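Local coordinates for glucose-6-phosphate isomerase (Thermus thermophilus, PDB 1ZZG), which probably catalyses the reversible isomerisation of glucose 6-phosphate to fructose 6-phosphate, a step shared by glycolysis and gluconeogenesis, at residues A[215-220]-A[377-382]; A[155-160]-A[164-169]. One frame throughout, in Å; residues are numbered along the deposited sequence.

Contact 1. Residues A[215-220]-A[377-382]; sequences KANETA and LMQHLM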
loop_
_atom_site.group_PDB
_atom_site.type_symbol
_atom_site.label_atom_id
_atom_site.label_comp_id
_atom_site.label_asym_id
_atom_site.label_seq_id
_atom_site.Cartn_x
_atom_site.Cartn_y
_atom_site.Cartn_z
ATOM N N LYS A 215 15.647 11.398 20.594
ATOM C CA LYS A 215 15.022 12.713 20.699
ATOM C C LYS A 215 13.538 12.539 21.023
ATOM O O LYS A 215 12.992 13.261 21.852
ATOM C CB LYS A 215 15.178 13.487 19.389
ATOM C CG LYS A 215 16.630 13.738 18.987
ATOM C CD LYS A 215 17.386 14.530 20.050
ATOM C CE LYS A 215 16.820 15.934 20.217
ATOM N NZ LYS A 215 17.562 16.728 21.244
ATOM N N ALA A 216 12.893 11.582 20.359
ATOM C CA ALA A 216 11.481 11.303 20.597
ATOM C C ALA A 216 11.295 10.896 22.060
ATOM O O ALA A 216 10.340 11.328 22.715
ATOM C CB ALA A 216 10.999 10.189 19.673
ATOM N N ASN A 217 12.204 10.068 22.577
ATOM C CA ASN A 217 12.115 9.653 23.979
ATOM C C ASN A 217 12.116 10.899 24.865
ATOM O O ASN A 217 11.397 10.970 25.852
ATOM C CB ASN A 217 13.292 8.761 24.375
ATOM C CG ASN A 217 13.134 7.330 23.894
ATOM O OD1 ASN A 217 12.074 6.935 23.396
ATOM N ND2 ASN A 217 14.189 6.538 24.058
ATOM N N GLU A 218 12.937 11.877 24.506
ATOM C CA GLU A 218 13.012 13.113 25.274
ATOM C C GLU A 218 11.664 13.822 25.273
ATOM O O GLU A 218 11.172 14.238 26.326
ATOM C CB GLU A 218 14.082 14.036 24.690
ATOM C CG GLU A 218 15.497 13.649 25.066
ATOM C CD GLU A 218 16.534 14.441 24.295
ATOM O OE1 GLU A 218 16.262 15.615 23.957
ATOM O OE2 GLU A 218 17.625 13.892 24.037
ATOM N N THR A 219 11.064 13.954 24.093
ATOM C CA THR A 219 9.776 14.619 23.988
ATOM C C THR A 219 8.720 13.873 24.799
ATOM O O THR A 219 7.836 14.487 25.385
ATOM C CB THR A 219 9.308 14.743 22.505
ATOM O OG1 THR A 219 9.013 13.447 21.969
ATOM C CG2 THR A 219 10.395 15.388 21.662
ATOM N N ALA A 220 8.821 12.550 24.853
ATOM C CA ALA A 220 7.850 11.758 25.601
ATOM C C ALA A 220 7.898 12.070 27.097
ATOM O O ALA A 220 6.897 11.922 27.799
ATOM C CB ALA A 220 8.094 10.269 25.373
ATOM N N LEU A 377 10.260 10.365 14.088
ATOM C CA LEU A 377 8.842 10.154 13.788
ATOM C C LEU A 377 8.327 8.777 14.215
ATOM O O LEU A 377 7.294 8.664 14.872
ATOM C CB LEU A 377 8.575 10.360 12.291
ATOM C CG LEU A 377 7.142 10.085 11.815
ATOM C CD1 LEU A 377 6.152 10.924 12.622
ATOM C CD2 LEU A 377 7.025 10.400 10.330
ATOM N N MET A 378 9.046 7.727 13.843
ATOM C CA MET A 378 8.635 6.376 14.209
ATOM C C MET A 378 8.564 6.162 15.722
ATOM O O MET A 378 7.594 5.597 16.229
ATOM C CB MET A 378 9.583 5.355 13.571
ATOM C CG MET A 378 9.456 5.289 12.053
ATOM S SD MET A 378 10.602 4.117 11.271
ATOM C CE MET A 378 9.790 2.559 11.661
ATOM N N GLN A 379 9.586 6.610 16.443
ATOM C CA GLN A 379 9.598 6.452 17.898
ATOM C C GLN A 379 8.474 7.295 18.516
ATOM O O GLN A 379 7.861 6.902 19.512
ATOM C CB GLN A 379 10.951 6.885 18.475
ATOM C CG GLN A 379 11.106 6.587 19.972
ATOM C CD GLN A 379 11.410 5.126 20.256
ATOM O OE1 GLN A 379 11.320 4.279 19.371
ATOM N NE2 GLN A 379 11.769 4.824 21.500
ATOM N N HIS A 380 8.216 8.455 17.918
ATOM C CA HIS A 380 7.156 9.356 18.373
ATOM C C HIS A 380 5.808 8.651 18.283
ATOM O O HIS A 380 4.988 8.737 19.199
ATOM C CB HIS A 380 7.133 10.618 17.495
ATOM C CG HIS A 380 5.905 11.462 17.668
ATOM N ND1 HIS A 380 5.931 12.701 18.273
ATOM C CD2 HIS A 380 4.616 11.248 17.303
ATOM C CE1 HIS A 380 4.711 13.212 18.275
ATOM N NE2 HIS A 380 3.896 12.350 17.692
ATOM N N LEU A 381 5.575 7.966 17.166
ATOM C CA LEU A 381 4.317 7.263 16.955
ATOM C C LEU A 381 4.157 6.077 17.893
ATOM O O LEU A 381 3.044 5.764 18.321
ATOM C CB LEU A 381 4.199 6.822 15.494
ATOM C CG LEU A 381 4.054 8.027 14.554
ATOM C CD1 LEU A 381 4.214 7.596 13.108
ATOM C CD2 LEU A 381 2.695 8.685 14.778
ATOM N N MET A 382 5.262 5.415 18.220
ATOM C CA MET A 382 5.178 4.293 19.137
ATOM C C MET A 382 4.762 4.817 20.514
ATOM O O MET A 382 3.957 4.185 21.194
ATOM C CB MET A 382 6.511 3.536 19.193
ATOM C CG MET A 382 6.746 2.697 17.938
ATOM S SD MET A 382 8.216 1.624 17.961
ATOM C CE MET A 382 9.433 2.701 17.192
HETATM O O HOH W 1 8.139 13.875 19.327
#
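Gln-379 meets both Ala-216 and Asn-217, and it covers them in two ways. Its aliphatic part lies against the methyl of Ala-216, with Ala-216 CB 3.5 Å from Gln-379 CB. Ala-216 CB also touches the backbone of the following residue, 3.7 Å from His-380 N. The small alanine suits the close approach of the axes of segments 215-220 and 377-382, which come within 8.5 Å and run in the same general direction, crossing at -34°. The chain of Gln-379 then bends at chi2, which turns its amide toward Asn-217. Gln-379 NE2 donates to Asn-217 OD1 over 2.9 Å, and the N-H points almost straight at the oxygen (175°). The acceptor lies in the amide plane of Gln-379, but the two amide planes are 55° apart. Asn-217 OD1 also accepts from Trp-383 NE1, while Asn-217 ND2 donates to Met-44 O and Gln-379 NE2 to Trp-43 O. A leucine in place of Gln-379 would probably leave Asn-217 OD1 and Trp-43 O each without one donor. Past the methyl, a water joins Thr-219 OG1, at 2.8 Å, to His-380 ND1, at 2.7 Å. Thr-219 OG1 itself donates to Ala-216 O, and His-380 NE2 pairs with Thr-232 OG1. This buried helix pair thus combines one close apolar contact with direct and water-mediated polar links, and its amides also tie in Trp-43 and Met-44.

Contact 2. Residues A[155-160]-A[164-169]; sequences LVVTTD and GPLRAF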
loop_
_atom_site.group_PDB
_atom_site.type_symbol
_atom_site.label_atom_id
_atom_site.label_comp_id
_atom_site.label_asym_id
_atom_site.label_seq_id
_atom_site.Cartn_x
_atom_site.Cartn_y
_atom_site.Cartn_z
ATOM N N LEU A 155 22.951 -17.507 5.420
ATOM C CA LEU A 155 21.730 -17.476 6.221
ATOM C C LEU A 155 22.003 -16.876 7.596
ATOM O O LEU A 155 22.822 -17.388 8.363
ATOM C CB LEU A 155 21.150 -18.885 6.388
ATOM C CG LEU A 155 19.905 -18.979 7.280
ATOM C CD1 LEU A 155 18.773 -18.161 6.676
ATOM C CD2 LEU A 155 19.482 -20.436 7.428
ATOM N N VAL A 156 21.320 -15.776 7.895
ATOM C CA VAL A 156 21.461 -15.100 9.174
ATOM C C VAL A 156 20.076 -15.034 9.816
ATOM O O VAL A 156 19.080 -14.774 9.137
ATOM C CB VAL A 156 22.053 -13.679 8.988
ATOM C CG1 VAL A 156 21.214 -12.883 8.005
ATOM C CG2 VAL A 156 22.145 -12.970 10.330
ATOM N N VAL A 157 20.014 -15.273 11.121
ATOM C CA VAL A 157 18.738 -15.280 11.832
ATOM C C VAL A 157 18.565 -14.139 12.835
ATOM O O VAL A 157 19.506 -13.748 13.520
ATOM C CB VAL A 157 18.557 -16.629 12.577
ATOM C CG1 VAL A 157 17.237 -16.662 13.320
ATOM C CG2 VAL A 157 18.625 -17.774 11.584
ATOM N N THR A 158 17.347 -13.608 12.905
ATOM C CA THR A 158 17.008 -12.536 13.840
ATOM C C THR A 158 15.785 -13.047 14.593
ATOM O O THR A 158 14.701 -13.160 14.019
ATOM C CB THR A 158 16.658 -11.232 13.091
ATOM O OG1 THR A 158 17.803 -10.788 12.349
ATOM C CG2 THR A 158 16.229 -10.152 14.072
ATOM N N THR A 159 15.959 -13.363 15.875
ATOM C CA THR A 159 14.870 -13.916 16.674
ATOM C C THR A 159 15.123 -13.732 18.177
ATOM O O THR A 159 16.154 -13.189 18.575
ATOM C CB THR A 159 14.716 -15.431 16.358
ATOM O OG1 THR A 159 13.505 -15.938 16.928
ATOM C CG2 THR A 159 15.899 -16.212 16.917
ATOM N N ASP A 160 14.185 -14.182 19.005
ATOM C CA ASP A 160 14.342 -14.072 20.458
ATOM C C ASP A 160 15.713 -14.632 20.843
ATOM O O ASP A 160 16.194 -15.585 20.235
ATOM C CB ASP A 160 13.257 -14.874 21.180
ATOM C CG ASP A 160 13.289 -14.676 22.685
ATOM O OD1 ASP A 160 12.622 -13.738 23.172
ATOM O OD2 ASP A 160 13.996 -15.447 23.378
ATOM N N GLY A 164 12.000 -20.204 21.061
ATOM C CA GLY A 164 11.650 -20.505 19.684
ATOM C C GLY A 164 12.534 -21.424 18.864
ATOM O O GLY A 164 13.713 -21.606 19.159
ATOM N N PRO A 165 11.968 -22.012 17.800
ATOM C CA PRO A 165 12.686 -22.925 16.907
ATOM C C PRO A 165 13.795 -22.286 16.068
ATOM O O PRO A 165 14.778 -22.953 15.730
ATOM C CB PRO A 165 11.564 -23.536 16.062
ATOM C CG PRO A 165 10.503 -22.487 16.066
ATOM C CD PRO A 165 10.528 -21.996 17.489
ATOM N N LEU A 166 13.653 -21.005 15.736
ATOM C CA LEU A 166 14.678 -20.324 14.945
ATOM C C LEU A 166 15.957 -20.158 15.752
ATOM O O LEU A 166 17.060 -20.286 15.222
ATOM C CB LEU A 166 14.201 -18.944 14.488
ATOM C CG LEU A 166 13.382 -18.861 13.204
ATOM C CD1 LEU A 166 13.225 -17.402 12.820
ATOM C CD2 LEU A 166 14.080 -19.623 12.087
ATOM N N ARG A 167 15.806 -19.848 17.032
ATOM C CA ARG A 167 16.962 -19.684 17.901
ATOM C C ARG A 167 17.690 -21.026 18.012
ATOM O O ARG A 167 18.911 -21.094 17.900
ATOM C CB ARG A 167 16.517 -19.213 19.288
ATOM C CG ARG A 167 17.634 -19.153 20.335
ATOM C CD ARG A 167 18.815 -18.314 19.873
ATOM N NE ARG A 167 18.428 -16.958 19.493
ATOM C CZ ARG A 167 19.295 -15.998 19.175
ATOM N NH1 ARG A 167 20.598 -16.248 19.194
ATOM N NH2 ARG A 167 18.864 -14.789 18.842
ATOM N N ALA A 168 16.924 -22.090 18.223
ATOM C CA ALA A 168 17.493 -23.427 18.353
ATOM C C ALA A 168 18.190 -23.854 17.064
ATOM O O ALA A 168 19.284 -24.425 17.102
ATOM C CB ALA A 168 16.402 -24.422 18.717
ATOM N N PHE A 169 17.554 -23.565 15.930
ATOM C CA PHE A 169 18.098 -23.906 14.617
ATOM C C PHE A 169 19.411 -23.180 14.337
ATOM O O PHE A 169 20.347 -23.755 13.777
ATOM C CB PHE A 169 17.093 -23.548 13.519
ATOM C CG PHE A 169 17.540 -23.950 12.142
ATOM C CD1 PHE A 169 17.653 -25.296 11.802
ATOM C CD2 PHE A 169 17.860 -22.988 11.189
ATOM C CE1 PHE A 169 18.080 -25.679 10.531
ATOM C CE2 PHE A 169 18.288 -23.359 9.912
ATOM C CZ PHE A 169 18.398 -24.708 9.586
HETATM O O HOH W 2 13.420 -18.608 17.752
#
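Arg-167 folds back from the first turn of helix 165-173 onto the end of strand 155-159, where it meets two backbone carbonyls. Its chain is bent at chi2 and chi3 (54° and 56°), which brings the guanidinium edge round to Thr-159 and Asp-160. Arg-167 NE donates to Asp-160 O at 2.7 Å, in the carbonyl plane. Arg-167 NH2 donates to Thr-159 O at 3.2 Å. That oxygen lies in the guanidinium plane, yet the donor sits well above the carbonyl plane, off the lone pairs. A weak bond also runs from Arg-167 NH2 to Asp-160 O. The carboxylate of Asp-160 is used differently: its OD2 accepts from Lys-162 N and Glu-163 N in the connecting turn. The strand, the helix and strand 176-179 form a beta-alpha-beta unit of the parallel sheet, as in SIS domains. Thr-159 OG1 is hydrogen-bonded to Ser-124 O and accepts from a water at 2.8 Å. The same water accepts from Arg-167 N at 2.8 Å, so this amide at the helix start is satisfied through solvent. Apolar contacts follow along the strand. Val-157 CG1 lies 4.0 Å from Leu-166 CB, and Leu-155 CD2 comes to the edge of the Phe-169 ring, 4.0 Å from Phe-169 CE2. Pro-165 packs on Ala-330 of the second subunit, and Phe-169 on Gly-327 of the same subunit.

How the contacts relate
From the N terminus, contact 2 comes first. It closes a turn of three residues between strand 155-159 and helix 165-173, and so stays local to the five-stranded parallel sheet. The chain completes that unit with strand 176-179 before contact 1 opens at helix 206-221. Contact 1 closes a much longer loop of 156 residues, ending at helix 371-391. Within that loop lie strands 244-249, 278-287, 306-313 and 360-366 of the mixed sheet. The two contacts are in series and neither nest nor cross. The centres of contact 1 and contact 2 are about 29 Å apart. The nearest atoms of the two contacts are about 14 Å apart, so they do not meet.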